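Local coordinates for protein alpha,alpha-trehalose-phosphate synthase (UDP-forming) (Burkholderia xenovorans, PDB 5HXA) that belongs to glycosyltransferase family 20, has the GT-B architecture of two facing Rossmann-like domains, and assembles from two copies of the chain, at residues Ser10-Val15 with Ile134-Asp139; Phe97-Asp102 with Phe166-Val171; Ile234-Asp239 with Val376-Val381. All coordinates share one frame; numbering follows the deposited sequence.

Interaction 1: Ser10-Val15 with Ile134-Asp139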
loop_
_atom_site.group_PDB
_atom_site.type_symbol
_atom_site.label_atom_id
_atom_site.label_comp_id
_atom_site.label_asym_id
_atom_site.label_seq_id
_atom_site.Cartn_x
_atom_site.Cartn_y
_atom_site.Cartn_z
ATOM N N SER A 10 -28.269 23.368 21.744
ATOM C CA SER A 10 -27.691 23.600 20.428
ATOM C C SER A 10 -28.388 22.757 19.372
ATOM O O SER A 10 -28.616 21.562 19.570
ATOM C CB SER A 10 -26.198 23.259 20.440
ATOM O OG SER A 10 -25.447 24.200 21.185
ATOM N N ARG A 11 -28.718 23.378 18.244
ATOM C CA ARG A 11 -29.065 22.597 17.068
ATOM C C ARG A 11 -27.854 21.793 16.617
ATOM O O ARG A 11 -26.729 22.306 16.573
ATOM C CB ARG A 11 -29.520 23.498 15.921
ATOM C CG ARG A 11 -30.846 24.197 16.115
ATOM C CD ARG A 11 -31.252 24.812 14.796
ATOM N NE ARG A 11 -30.144 25.543 14.186
ATOM C CZ ARG A 11 -30.219 26.191 13.028
ATOM N NH1 ARG A 11 -31.358 26.203 12.341
ATOM N NH2 ARG A 11 -29.156 26.830 12.553
ATOM N N LEU A 12 -28.084 20.531 16.277
ATOM C CA LEU A 12 -27.083 19.750 15.564
ATOM C C LEU A 12 -27.232 19.995 14.067
ATOM O O LEU A 12 -28.328 19.849 13.519
ATOM C CB LEU A 12 -27.218 18.257 15.866
ATOM C CG LEU A 12 -26.325 17.363 14.995
ATOM C CD1 LEU A 12 -24.837 17.598 15.295
ATOM C CD2 LEU A 12 -26.693 15.904 15.195
ATOM N N ILE A 13 -26.135 20.379 13.418
ATOM C CA ILE A 13 -26.075 20.542 11.969
ATOM C C ILE A 13 -25.260 19.373 11.427
ATOM O O ILE A 13 -24.061 19.269 11.705
ATOM C CB ILE A 13 -25.438 21.881 11.570
ATOM C CG1 ILE A 13 -26.038 23.049 12.374
ATOM C CG2 ILE A 13 -25.565 22.111 10.072
ATOM C CD1 ILE A 13 -27.548 23.215 12.231
ATOM N N VAL A 14 -25.895 18.481 10.670
ATOM C CA VAL A 14 -25.200 17.368 10.030
ATOM C C VAL A 14 -24.888 17.753 8.590
ATOM O O VAL A 14 -25.758 18.267 7.875
ATOM C CB VAL A 14 -26.026 16.069 10.092
ATOM C CG1 VAL A 14 -25.355 14.980 9.254
ATOM C CG2 VAL A 14 -26.154 15.592 11.526
ATOM N N VAL A 15 -23.644 17.515 8.166
ATOM C CA VAL A 15 -23.197 17.810 6.808
ATOM C C VAL A 15 -22.656 16.522 6.197
ATOM O O VAL A 15 -21.731 15.907 6.744
ATOM C CB VAL A 15 -22.132 18.921 6.780
ATOM C CG1 VAL A 15 -21.702 19.214 5.347
ATOM C CG2 VAL A 15 -22.659 20.186 7.449
ATOM N N ILE A 134 -23.820 23.243 16.754
ATOM C CA ILE A 134 -22.646 22.395 16.597
ATOM C C ILE A 134 -22.781 21.671 15.268
ATOM O O ILE A 134 -23.891 21.313 14.859
ATOM C CB ILE A 134 -22.474 21.404 17.764
ATOM C CG1 ILE A 134 -23.666 20.441 17.841
ATOM C CG2 ILE A 134 -22.271 22.182 19.073
ATOM C CD1 ILE A 134 -23.573 19.421 18.977
ATOM N N ILE A 135 -21.654 21.474 14.583
ATOM C CA ILE A 135 -21.637 20.981 13.209
ATOM C C ILE A 135 -20.882 19.660 13.175
ATOM O O ILE A 135 -19.760 19.571 13.687
ATOM C CB ILE A 135 -20.994 22.010 12.259
ATOM C CG1 ILE A 135 -21.721 23.358 12.375
ATOM C CG2 ILE A 135 -21.006 21.510 10.819
ATOM C CD1 ILE A 135 -20.935 24.520 11.766
ATOM N N TRP A 136 -21.493 18.641 12.560
ATOM C CA TRP A 136 -20.912 17.302 12.438
ATOM C C TRP A 136 -20.833 16.941 10.957
ATOM O O TRP A 136 -21.862 16.726 10.309
ATOM C CB TRP A 136 -21.748 16.277 13.209
ATOM C CG TRP A 136 -21.132 14.902 13.327
ATOM C CD1 TRP A 136 -19.898 14.502 12.893
ATOM C CD2 TRP A 136 -21.733 13.752 13.946
ATOM N NE1 TRP A 136 -19.699 13.165 13.194
ATOM C CE2 TRP A 136 -20.812 12.687 13.841
ATOM C CE3 TRP A 136 -22.966 13.522 14.573
ATOM C CZ2 TRP A 136 -21.082 11.409 14.345
ATOM C CZ3 TRP A 136 -23.235 12.250 15.073
ATOM C CH2 TRP A 136 -22.299 11.211 14.956
ATOM N N VAL A 137 -19.614 16.870 10.427
ATOM C CA VAL A 137 -19.354 16.645 9.005
ATOM C C VAL A 137 -18.901 15.204 8.800
ATOM O O VAL A 137 -18.135 14.668 9.609
ATOM C CB VAL A 137 -18.286 17.638 8.497
ATOM C CG1 VAL A 137 -18.013 17.442 7.005
ATOM C CG2 VAL A 137 -18.710 19.082 8.805
ATOM N N HIS A 138 -19.330 14.582 7.697
ATOM C CA HIS A 138 -19.109 13.152 7.479
ATOM C C HIS A 138 -18.354 12.878 6.183
ATOM O O HIS A 138 -18.798 13.280 5.100
ATOM C CB HIS A 138 -20.440 12.403 7.483
ATOM C CG HIS A 138 -21.033 12.301 8.848
ATOM N ND1 HIS A 138 -20.805 11.221 9.672
ATOM C CD2 HIS A 138 -21.779 13.176 9.563
ATOM C CE1 HIS A 138 -21.410 11.423 10.828
ATOM N NE2 HIS A 138 -22.007 12.603 10.789
ATOM N N ASP A 139 -17.206 12.212 6.322
ATOM C CA ASP A 139 -16.520 11.404 5.305
ATOM C C ASP A 139 -15.673 12.187 4.301
ATOM O O ASP A 139 -15.709 13.425 4.250
ATOM C CB ASP A 139 -17.519 10.516 4.546
ATOM C CG ASP A 139 -17.059 9.054 4.483
ATOM O OD1 ASP A 139 -15.932 8.751 4.951
ATOM O OD2 ASP A 139 -17.811 8.211 3.959
#
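Ile13 and Val15 are stitched to Ile134, Trp136 and His138 by a parallel ladder, a worked example of how two neighbouring strands share both backbone bonds and side-chain packing. Ile13 reaches both ways: its N donates to Ile134 O at 2.8 Å, and its O accepts from Trp136 N at 2.8 Å. Val15 repeats the pattern two residues on, giving its N-H to Trp136 O and receiving that of His138; this last bond is the most bent of the ladder, 137° at the hydrogen. Between these rungs the CA-H groups of Val14, Ile135 and Val137 also lean on carbonyl oxygens.

The packing is tight on both faces of the pair. On one, Leu12 holds CG anti to its backbone N (chi1 172°), which lets CD1 touch Ile134 CG1 and Trp136 CB, each at 4.0 Å, while CD2 sits at the edge of the indole. Further along, Val14 CG1 meets His138 CD2 at 4.0 Å, and Val15 O lies at the edge of the imidazole, near CD2, while ND1 is hydrogen-bonded to His163 NE2. On the other face Val15 and Ile135 lie side by side with their CG2 methyls 4.0 Å apart, and Val15 CB rests against Val137 CG2 at the same separation.

The main chain is still bonded at the start of 10-15, Ile134 N to Arg11 O, but side chains there are looser and partly exposed. Ser10 approaches loosely, its CB 4.3 Å from Ile134 CG2, and hydrogen-bonds through OG to Asp132 O; Arg11 extends away from the neighbouring strand to form a salt bridge with Asp133.

Helices 32-43 and 449-461 pack on the face carrying Leu12 and Trp136, completing a parallel, helix-layered sheet interior characteristic of the N-terminal Rossmann-like domain of GT-B proteins.

Interaction 2: Phe97-Asp102 with Phe166-Val171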
loop_
_atom_site.group_PDB
_atom_site.type_symbol
_atom_site.label_atom_id
_atom_site.label_comp_id
_atom_site.label_asym_id
_atom_site.label_seq_id
_atom_site.Cartn_x
_atom_site.Cartn_y
_atom_site.Cartn_z
ATOM N N PHE A 97 -7.058 5.642 0.092
ATOM C CA PHE A 97 -7.384 5.352 1.489
ATOM C C PHE A 97 -7.686 3.869 1.706
ATOM O O PHE A 97 -7.606 3.399 2.845
ATOM C CB PHE A 97 -8.587 6.184 1.972
ATOM C CG PHE A 97 -8.259 7.623 2.326
ATOM C CD1 PHE A 97 -7.232 8.314 1.681
ATOM C CD2 PHE A 97 -8.991 8.277 3.310
ATOM C CE1 PHE A 97 -6.954 9.642 2.005
ATOM C CE2 PHE A 97 -8.719 9.601 3.650
ATOM C CZ PHE A 97 -7.698 10.285 2.999
ATOM N N HIS A 98 -8.054 3.132 0.647
ATOM C CA HIS A 98 -8.200 1.681 0.710
ATOM C C HIS A 98 -6.930 0.946 0.277
ATOM O O HIS A 98 -6.997 -0.226 -0.121
ATOM C CB HIS A 98 -9.416 1.233 -0.118
ATOM C CG HIS A 98 -10.724 1.608 0.514
ATOM N ND1 HIS A 98 -11.324 2.836 0.316
ATOM C CD2 HIS A 98 -11.522 0.938 1.382
ATOM C CE1 HIS A 98 -12.444 2.897 1.018
ATOM N NE2 HIS A 98 -12.585 1.761 1.676
ATOM N N TYR A 99 -5.776 1.610 0.355
ATOM C CA TYR A 99 -4.474 0.980 0.125
ATOM C C TYR A 99 -4.343 0.445 -1.299
ATOM O O TYR A 99 -3.681 -0.571 -1.543
ATOM C CB TYR A 99 -4.207 -0.120 1.164
ATOM C CG TYR A 99 -3.848 0.458 2.524
ATOM C CD1 TYR A 99 -4.827 1.027 3.346
ATOM C CD2 TYR A 99 -2.532 0.460 2.974
ATOM C CE1 TYR A 99 -4.501 1.566 4.590
ATOM C CE2 TYR A 99 -2.196 1.003 4.215
ATOM C CZ TYR A 99 -3.182 1.554 5.017
ATOM O OH TYR A 99 -2.848 2.093 6.241
ATOM N N ARG A 100 -4.947 1.140 -2.265
ATOM C CA ARG A 100 -4.763 0.808 -3.672
ATOM C C ARG A 100 -4.393 2.070 -4.448
ATOM O O ARG A 100 -5.071 2.455 -5.398
ATOM C CB ARG A 100 -6.008 0.149 -4.267
ATOM C CG ARG A 100 -6.318 -1.243 -3.719
ATOM C CD ARG A 100 -5.243 -2.281 -4.074
ATOM N NE ARG A 100 -4.943 -2.337 -5.502
ATOM C CZ ARG A 100 -5.580 -3.107 -6.390
ATOM N NH1 ARG A 100 -6.566 -3.895 -6.009
ATOM N NH2 ARG A 100 -5.222 -3.078 -7.666
ATOM N N ASN A 101 -3.291 2.720 -4.053
ATOM C CA ASN A 101 -2.896 3.913 -4.795
ATOM C C ASN A 101 -2.488 3.588 -6.230
ATOM O O ASN A 101 -2.483 4.492 -7.072
ATOM C CB ASN A 101 -1.796 4.696 -4.052
ATOM C CG ASN A 101 -0.510 3.890 -3.837
ATOM O OD1 ASN A 101 -0.130 3.060 -4.656
ATOM N ND2 ASN A 101 0.174 4.162 -2.731
ATOM N N ASP A 102 -2.203 2.316 -6.547
ATOM C CA ASP A 102 -1.980 1.934 -7.942
ATOM C C ASP A 102 -3.214 2.167 -8.808
ATOM O O ASP A 102 -3.086 2.300 -10.030
ATOM C CB ASP A 102 -1.572 0.465 -8.045
ATOM C CG ASP A 102 -2.654 -0.475 -7.542
ATOM O OD1 ASP A 102 -2.932 -0.441 -6.316
ATOM O OD2 ASP A 102 -3.229 -1.247 -8.356
ATOM N N PHE A 166 -8.021 5.544 7.280
ATOM C CA PHE A 166 -7.082 6.638 7.047
ATOM C C PHE A 166 -5.698 6.039 6.843
ATOM O O PHE A 166 -5.131 5.472 7.788
ATOM C CB PHE A 166 -7.066 7.654 8.198
ATOM C CG PHE A 166 -6.332 8.927 7.840
ATOM C CD1 PHE A 166 -6.968 9.919 7.095
ATOM C CD2 PHE A 166 -4.990 9.104 8.183
ATOM C CE1 PHE A 166 -6.294 11.092 6.727
ATOM C CE2 PHE A 166 -4.307 10.271 7.815
ATOM C CZ PHE A 166 -4.971 11.271 7.086
ATOM N N PRO A 167 -5.120 6.123 5.642
ATOM C CA PRO A 167 -3.925 5.333 5.349
ATOM C C PRO A 167 -2.692 5.891 6.046
ATOM O O PRO A 167 -2.569 7.096 6.282
ATOM C CB PRO A 167 -3.800 5.439 3.819
ATOM C CG PRO A 167 -4.365 6.823 3.509
ATOM C CD PRO A 167 -5.554 6.937 4.483
ATOM N N VAL A 168 -1.762 4.992 6.362
ATOM C CA VAL A 168 -0.537 5.355 7.082
ATOM C C VAL A 168 0.274 6.327 6.228
ATOM O O VAL A 168 0.035 6.424 5.012
ATOM C CB VAL A 168 0.277 4.104 7.464
ATOM C CG1 VAL A 168 -0.485 3.264 8.520
ATOM C CG2 VAL A 168 0.590 3.280 6.250
ATOM N N PRO A 169 1.216 7.073 6.820
ATOM C CA PRO A 169 1.921 8.124 6.060
ATOM C C PRO A 169 2.580 7.667 4.763
ATOM O O PRO A 169 2.499 8.399 3.771
ATOM C CB PRO A 169 2.965 8.627 7.076
ATOM C CG PRO A 169 2.253 8.484 8.401
ATOM C CD PRO A 169 1.482 7.177 8.271
ATOM N N GLU A 170 3.246 6.505 4.734
ATOM C CA GLU A 170 3.897 6.067 3.496
ATOM C C GLU A 170 2.915 5.979 2.337
ATOM O O GLU A 170 3.318 6.126 1.178
ATOM C CB GLU A 170 4.580 4.709 3.680
ATOM C CG GLU A 170 5.902 4.761 4.450
ATOM C CD GLU A 170 6.985 5.539 3.710
ATOM O OE1 GLU A 170 6.925 5.688 2.458
ATOM O OE2 GLU A 170 7.923 5.978 4.390
ATOM N N VAL A 171 1.643 5.712 2.626
ATOM C CA VAL A 171 0.613 5.585 1.597
ATOM C C VAL A 171 -0.086 6.912 1.358
ATOM O O VAL A 171 -0.304 7.297 0.207
ATOM C CB VAL A 171 -0.387 4.476 1.987
ATOM C CG1 VAL A 171 -1.610 4.460 1.043
ATOM C CG2 VAL A 171 0.312 3.115 1.993
HETATM O O HOH W 1 -4.608 2.884 8.146
#
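Tyr99, a residue with positive phi (63°), reaches across to Val168 and takes its backbone N-H on the phenolic oxygen, with Val168 N and Tyr99 OH 3.1 Å apart. The left-handed backbone follows from its place as the C-prime residue of a Schellman motif, which ends the preceding helix and starts the chain in a new direction. The same hydroxyl binds a water at 2.7 Å from Tyr99 OH, lying in the ring plane at its edge, and that water donates to Phe166 O. Oxygen and water together thus tie the tyrosine to two backbone groups flanking Pro167.

The apolar contacts are arranged round that proline. Pro167 CD lies over one face of the Phe97 ring, 3.6 Å from its centroid and 18° off the normal, a CH-pi contact. Pro167 CB approaches Tyr99 obliquely, 4.0 Å from CE1, so the pyrrolidine is wedged between Phe97 and Tyr99. Phe97 also meets Phe166 obliquely, CE2 to CD1 at 3.9 Å. Val171 crosses the tyrosine at about a right angle, its CG2 methyl 4.0 Å from Tyr99 CE2. Within its own segment Arg100 binds Asp102 side-on, NE and NH2 each using a separate carboxylate oxygen in the guanidinium plane.

The site is part of the subunit interface: Arg370 of the same chain makes a cation-pi contact with Tyr99, Glu170 of the second subunit packs on that tyrosine, and Glu170 here forms a salt bridge with Arg370 of the second subunit. Within the chain the contact joins the C-terminal end of helix 78-97 to the loop that follows strand 158-161 and enters helix 169-172, with helix 196-208 bordering Val168 and Pro169.

Interaction 3: Ile234-Asp239 with Val376-Val381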
loop_
_atom_site.group_PDB
_atom_site.type_symbol
_atom_site.label_atom_id
_atom_site.label_comp_id
_atom_site.label_asym_id
_atom_site.label_seq_id
_atom_site.Cartn_x
_atom_site.Cartn_y
_atom_site.Cartn_z
ATOM N N ILE A 234 -18.252 2.610 14.415
ATOM C CA ILE A 234 -19.691 2.700 14.212
ATOM C C ILE A 234 -20.332 1.349 14.514
ATOM O O ILE A 234 -19.787 0.284 14.183
ATOM C CB ILE A 234 -20.015 3.205 12.791
ATOM C CG1 ILE A 234 -21.498 3.564 12.671
ATOM C CG2 ILE A 234 -19.671 2.175 11.729
ATOM C CD1 ILE A 234 -21.840 4.294 11.374
ATOM N N GLY A 235 -21.475 1.384 15.195
ATOM C CA GLY A 235 -22.173 0.186 15.591
ATOM C C GLY A 235 -23.490 0.007 14.857
ATOM O O GLY A 235 -23.788 0.682 13.869
ATOM N N ILE A 236 -24.279 -0.941 15.357
ATOM C CA ILE A 236 -25.610 -1.234 14.850
ATOM C C ILE A 236 -26.568 -1.259 16.035
ATOM O O ILE A 236 -26.173 -1.020 17.171
ATOM C CB ILE A 236 -25.664 -2.574 14.085
ATOM C CG1 ILE A 236 -25.339 -3.740 15.023
ATOM C CG2 ILE A 236 -24.712 -2.557 12.890
ATOM C CD1 ILE A 236 -25.647 -5.109 14.417
ATOM N N TYR A 237 -27.840 -1.554 15.755
ATOM C CA TYR A 237 -28.821 -1.888 16.782
ATOM C C TYR A 237 -29.080 -3.386 16.693
ATOM O O TYR A 237 -29.984 -3.820 15.965
ATOM C CB TYR A 237 -30.117 -1.095 16.597
ATOM C CG TYR A 237 -29.960 0.389 16.873
ATOM C CD1 TYR A 237 -29.617 0.844 18.141
ATOM C CD2 TYR A 237 -30.152 1.331 15.866
ATOM C CE1 TYR A 237 -29.472 2.203 18.405
ATOM C CE2 TYR A 237 -30.011 2.696 16.121
ATOM C CZ TYR A 237 -29.669 3.122 17.391
ATOM O OH TYR A 237 -29.525 4.466 17.650
ATOM N N PRO A 238 -28.329 -4.218 17.426
ATOM C CA PRO A 238 -28.367 -5.671 17.150
ATOM C C PRO A 238 -29.714 -6.312 17.437
ATOM O O PRO A 238 -30.121 -7.232 16.720
ATOM C CB PRO A 238 -27.272 -6.246 18.072
ATOM C CG PRO A 238 -26.637 -5.078 18.774
ATOM C CD PRO A 238 -27.497 -3.873 18.592
ATOM N N ASP A 239 -30.423 -5.867 18.474
ATOM C CA ASP A 239 -31.708 -6.491 18.764
ATOM C C ASP A 239 -32.795 -6.038 17.792
ATOM O O ASP A 239 -33.725 -6.804 17.503
ATOM C CB ASP A 239 -32.110 -6.211 20.214
ATOM C CG ASP A 239 -31.155 -6.859 21.217
ATOM O OD1 ASP A 239 -30.745 -8.023 21.000
ATOM O OD2 ASP A 239 -30.809 -6.202 22.215
ATOM N N VAL A 376 -21.788 -5.199 7.385
ATOM C CA VAL A 376 -22.404 -6.467 6.999
ATOM C C VAL A 376 -22.042 -7.564 7.997
ATOM O O VAL A 376 -22.873 -8.419 8.322
ATOM C CB VAL A 376 -22.004 -6.837 5.553
ATOM C CG1 VAL A 376 -22.258 -8.323 5.260
ATOM C CG2 VAL A 376 -22.787 -5.985 4.552
ATOM N N ALA A 377 -20.807 -7.544 8.521
ATOM C CA ALA A 377 -20.408 -8.555 9.500
ATOM C C ALA A 377 -21.248 -8.461 10.769
ATOM O O ALA A 377 -21.678 -9.487 11.318
ATOM C CB ALA A 377 -18.924 -8.412 9.842
ATOM N N LYS A 378 -21.475 -7.238 11.263
ATOM C CA LYS A 378 -22.286 -7.066 12.467
ATOM C C LYS A 378 -23.743 -7.433 12.199
ATOM O O LYS A 378 -24.375 -8.126 13.007
ATOM C CB LYS A 378 -22.171 -5.627 12.972
ATOM C CG LYS A 378 -20.729 -5.204 13.309
ATOM C CD LYS A 378 -20.664 -3.887 14.081
ATOM C CE LYS A 378 -19.195 -3.520 14.367
ATOM N NZ LYS A 378 -19.057 -2.209 15.066
ATOM N N GLU A 379 -24.278 -7.001 11.050
ATOM C CA GLU A 379 -25.664 -7.303 10.698
ATOM C C GLU A 379 -25.888 -8.799 10.527
ATOM O O GLU A 379 -26.920 -9.328 10.963
ATOM C CB GLU A 379 -26.047 -6.560 9.413
ATOM C CG GLU A 379 -26.015 -5.057 9.576
ATOM C CD GLU A 379 -26.068 -4.318 8.248
ATOM O OE1 GLU A 379 -25.894 -4.956 7.193
ATOM O OE2 GLU A 379 -26.280 -3.096 8.276
ATOM N N TYR A 380 -24.943 -9.490 9.878
ATOM C CA TYR A 380 -25.060 -10.936 9.698
ATOM C C TYR A 380 -25.210 -11.632 11.039
ATOM O O TYR A 380 -26.067 -12.513 11.206
ATOM C CB TYR A 380 -23.833 -11.518 8.962
ATOM C CG TYR A 380 -23.877 -13.039 8.989
ATOM C CD1 TYR A 380 -24.676 -13.744 8.087
ATOM C CD2 TYR A 380 -23.176 -13.766 9.953
ATOM C CE1 TYR A 380 -24.760 -15.136 8.134
ATOM C CE2 TYR A 380 -23.252 -15.160 10.015
ATOM C CZ TYR A 380 -24.054 -15.837 9.107
ATOM O OH TYR A 380 -24.143 -17.206 9.172
ATOM N N VAL A 381 -24.359 -11.270 12.003
ATOM C CA VAL A 381 -24.395 -11.928 13.310
ATOM C C VAL A 381 -25.695 -11.603 14.034
ATOM O O VAL A 381 -26.380 -12.501 14.540
ATOM C CB VAL A 381 -23.161 -11.539 14.144
ATOM C CG1 VAL A 381 -23.265 -12.123 15.575
ATOM C CG2 VAL A 381 -21.894 -12.048 13.456
#
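Ile236 and Lys378 mark the closest approach of the two backbones, their CA atoms 7.1 Å apart, with 234-236 running as an extended loop beside one turn of the helix that contains 376-381. Tyr237 then occupies the N-cap position before helix 238-247. Nothing links main chain to main chain here; a single side chain supplies the polar connection.

Lys378 extends beyond CG in a straight chain along the loop and donates from NZ to Ile234 O at 2.7 Å. The donor stands 26° out of the carbonyl plane, and NZ also passes 4.0 Å from Gly235 CA. Gln403 OE1 gives the buried ammonium a second partner. At the near end of the same lysine, Ile236 places CG1 between its own N and carbonyl carbon (chi1 63°), which points CD1 at the helix: it touches Lys378 CB at 3.8 Å and Lys378 O at 3.6 Å. The CG2 branch comes alongside too, 4.0 Å from Lys378 CB. One lysine thus offers apolar surface near CB and a donor at NZ, while Glu379, next along the helix, turns its carboxylate to Arg351.

Leu375 and Ala382 extend the apolar contact with Ile236 along the helix. Helix 449-461 borders Ile234, helix 430-446 lies against Pro238 and Lys378, and helix 375-382 connects, in sequence, the neighbouring strands 363-366 and 391-395 of the six-stranded parallel sheet, a beta-alpha-beta crossover.

In the fold
The three contacts lie in different parts of one GT-B chain. Interaction 1 lies inside the first sheet, interaction 2 joins loops after helix 78-97 and strand 158-161 at the subunit interface, and interaction 3 sets the chain leaving that first sheet against a helix of the second. Interactions 1 and 2 interleave along the sequence, whereas interaction 3 follows both. Their centres are 24 to 27 Å apart; nearest atoms are about 7 Å from interaction 1 to each other contact, and about 12 Å between interactions 2 and 3, on opposite sides of the chain's centre. Helix 449-461 packs on both interaction 1 and interaction 3. A sodium ion lies about 8 Å from the Tyr99 side chain.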